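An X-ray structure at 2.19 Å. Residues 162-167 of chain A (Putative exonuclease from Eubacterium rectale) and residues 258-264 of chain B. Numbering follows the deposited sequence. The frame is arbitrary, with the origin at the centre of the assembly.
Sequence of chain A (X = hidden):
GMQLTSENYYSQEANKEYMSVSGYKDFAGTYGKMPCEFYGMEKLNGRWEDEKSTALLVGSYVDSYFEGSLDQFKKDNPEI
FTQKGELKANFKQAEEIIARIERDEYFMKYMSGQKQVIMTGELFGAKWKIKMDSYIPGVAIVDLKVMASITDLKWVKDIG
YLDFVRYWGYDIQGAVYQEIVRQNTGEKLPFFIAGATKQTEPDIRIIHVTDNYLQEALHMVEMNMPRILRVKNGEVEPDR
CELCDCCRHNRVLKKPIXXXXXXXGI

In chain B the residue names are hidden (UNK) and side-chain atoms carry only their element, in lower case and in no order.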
# COMPACT_ATOMS: atom_id res chain seq x y z
N LEU A 162 18.60 0.99 6.43
CA LEU A 162 19.36 -0.24 6.47
C LEU A 162 19.15 -1.05 5.18
O LEU A 162 18.05 -1.15 4.64
CB LEU A 162 18.95 -1.01 7.74
CG LEU A 162 20.04 -1.78 8.48
CD1 LEU A 162 21.36 -0.98 8.63
CD2 LEU A 162 19.48 -2.21 9.85
N ASP A 163 20.24 -1.61 4.67
CA ASP A 163 20.20 -2.52 3.51
C ASP A 163 19.46 -3.79 3.90
O ASP A 163 19.36 -4.09 5.08
CB ASP A 163 21.62 -2.91 3.14
CG ASP A 163 22.31 -3.58 4.31
OD1 ASP A 163 22.75 -2.85 5.22
OD2 ASP A 163 22.33 -4.81 4.34
N PHE A 164 19.06 -4.58 2.91
CA PHE A 164 18.27 -5.80 3.18
C PHE A 164 18.99 -6.88 3.96
O PHE A 164 18.36 -7.62 4.74
CB PHE A 164 17.64 -6.35 1.89
CG PHE A 164 18.53 -7.29 1.10
CD1 PHE A 164 18.52 -8.66 1.35
CD2 PHE A 164 19.35 -6.82 0.09
CE1 PHE A 164 19.33 -9.51 0.61
CE2 PHE A 164 20.16 -7.69 -0.64
CZ PHE A 164 20.13 -9.04 -0.39
N VAL A 165 20.31 -6.99 3.76
CA VAL A 165 21.12 -8.04 4.44
C VAL A 165 21.12 -7.85 5.93
O VAL A 165 20.82 -8.77 6.70
CB VAL A 165 22.59 -8.01 4.00
CG1 VAL A 165 23.37 -9.14 4.68
CG2 VAL A 165 22.68 -8.11 2.49
N ARG A 166 21.47 -6.65 6.37
CA ARG A 166 21.44 -6.39 7.80
C ARG A 166 20.01 -6.33 8.32
O ARG A 166 19.74 -6.78 9.45
CB ARG A 166 22.19 -5.11 8.13
CG ARG A 166 23.69 -5.29 8.09
CD ARG A 166 24.39 -4.02 8.49
NE ARG A 166 24.32 -3.04 7.43
CZ ARG A 166 24.98 -1.89 7.44
NH1 ARG A 166 25.78 -1.56 8.45
NH2 ARG A 166 24.86 -1.07 6.40
N TYR A 167 19.08 -5.79 7.53
CA TYR A 167 17.68 -5.65 8.03
C TYR A 167 17.01 -6.98 8.31
O TYR A 167 16.29 -7.12 9.29
CB TYR A 167 16.82 -4.80 7.06
CG TYR A 167 15.35 -4.50 7.50
CD1 TYR A 167 14.34 -5.38 7.19
CD2 TYR A 167 15.01 -3.33 8.16
CE1 TYR A 167 13.07 -5.15 7.54
CE2 TYR A 167 13.68 -3.05 8.50
CZ TYR A 167 12.71 -3.98 8.18
OH TYR A 167 11.37 -3.83 8.52
N UNK B 258 28.62 -5.55 -2.78
CA UNK B 258 28.70 -5.78 -1.34
C UNK B 258 27.64 -4.88 -0.71
O UNK B 258 26.96 -4.17 -1.45
o UNK B 258 30.18 -3.93 -0.82
c UNK B 258 30.07 -5.36 -0.82
N UNK B 259 27.56 -4.83 0.62
CA UNK B 259 26.64 -3.88 1.32
C UNK B 259 26.99 -2.42 1.03
O UNK B 259 26.08 -1.60 0.91
c UNK B 259 25.84 -5.38 3.21
c UNK B 259 26.28 -6.11 4.46
c UNK B 259 26.64 -4.11 2.88
c UNK B 259 26.14 -2.88 3.62
N UNK B 260 28.29 -2.08 0.91
CA UNK B 260 28.66 -0.68 0.52
C UNK B 260 27.86 -0.23 -0.71
O UNK B 260 27.30 0.87 -0.76
se UNK B 260 30.54 -0.04 3.03
c UNK B 260 31.14 -0.65 1.32
c UNK B 260 31.34 -1.57 3.75
c UNK B 260 30.15 -0.50 0.19
N UNK B 261 27.80 -1.10 -1.71
CA UNK B 261 27.06 -0.77 -2.93
C UNK B 261 25.59 -0.48 -2.70
O UNK B 261 25.01 0.36 -3.37
o UNK B 261 29.33 -2.91 -4.01
c UNK B 261 27.20 -1.88 -3.95
o UNK B 261 28.99 -1.10 -5.25
c UNK B 261 28.61 -1.99 -4.45
N UNK B 262 24.97 -1.18 -1.75
CA UNK B 262 23.54 -0.93 -1.44
C UNK B 262 23.31 0.38 -0.67
O UNK B 262 22.25 0.98 -0.85
c UNK B 262 22.33 -3.64 -2.50
c UNK B 262 22.94 -4.58 -0.22
c UNK B 262 23.18 -3.49 -1.24
c UNK B 262 22.94 -2.10 -0.64
N UNK B 263 24.24 0.78 0.20
CA UNK B 263 24.09 1.99 1.03
C UNK B 263 24.82 3.23 0.49
O UNK B 263 24.76 4.29 1.13
c UNK B 263 23.80 0.65 3.16
c UNK B 263 24.58 1.77 2.48
o UNK B 263 25.98 1.47 2.47
N UNK B 264 25.47 3.12 -0.66
CA UNK B 264 26.17 4.28 -1.23
C UNK B 264 25.23 5.49 -1.29
O UNK B 264 24.15 5.39 -1.81
c UNK B 264 26.69 3.95 -2.61
O HOH W 1 26.37 1.35 5.23

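Position 258 carries one carbon and then one oxygen, unbranched, and lies out of reach of chain A. A two-atom side chain ending in oxygen is serine, S258(B). Its OG takes the N-cap role, accepting a weak bond from the backbone N of position 260 at 3.2 Å.

Position 259 has four carbons, forked at the first, with one arm two carbons long; CB points toward chain A, and the side chain touches D163(A), V165(A) and R166(A). That beta-branched pattern is isoleucine, I259(B). Its CG2 lies 3.6 Å from R166(A) NH2, CG1 lies 3.7 Å from D163(A) OD2, and CD1 packs 4.2 Å from V165(A) CB.

Position 260 shows two carbons, a selenium and a terminal carbon in an unbranched chain; its CB points away from chain A, and it makes no contact there. The selenium identifies selenomethionine, M260(B).

Position 261, out of reach of chain A, has two carbons, the second bearing two oxygens. These form a carboxylate one methylene from CA, which is aspartate, D261(B); asparagine would carry a nitrogen there. Its OD2 accepts from S258(B) N at 3.0 Å, tying the side chain back to the start of the helix.

Position 262 also has four carbons, but the fork is at the second, and they touch D163(A), F164(A) and V165(A). This is leucine, L262(B). Its CD1 is 4.0 Å from D163(A) CB, 4.2 Å from F164(A) CE2 and 4.5 Å from V165(A) CG2, so one methyl meets three successive residues.

Position 263 has one carbon carrying an oxygen and a carbon, and touches D163(A) and R166(A). A branched three-atom side chain with one oxygen is threonine, T263(B). Its CG2 lies 3.8 Å from R166(A) NH2, at the edge of the guanidinium and near its plane, and 4.2 Å from D163(A) CB.

Position 264 has a single side-chain carbon, out of reach of chain A, hence alanine, A264(B). It is the first residue after the helix to leave helical phi/psi.

The contact buries 281 Å², both sides summed, and contains no direct hydrogen bond between the stretches. The charges on chain A are instead paired internally: R166(A) NE meets D163(A) OD1 at 2.7 Å in a salt bridge, while D163(A) OD2 caps its helix by accepting from R166(A) N at 2.9 Å. Carbons of I259(B), L262(B) and T263(B) pack against this closed pair and its hydrophobic neighbours. A water provides the polar link, accepting from R166(A) NH2 at 3.1 Å and lying 2.8 Å from T263(B) OG1.

Chain B 258-264: SIMDLTA
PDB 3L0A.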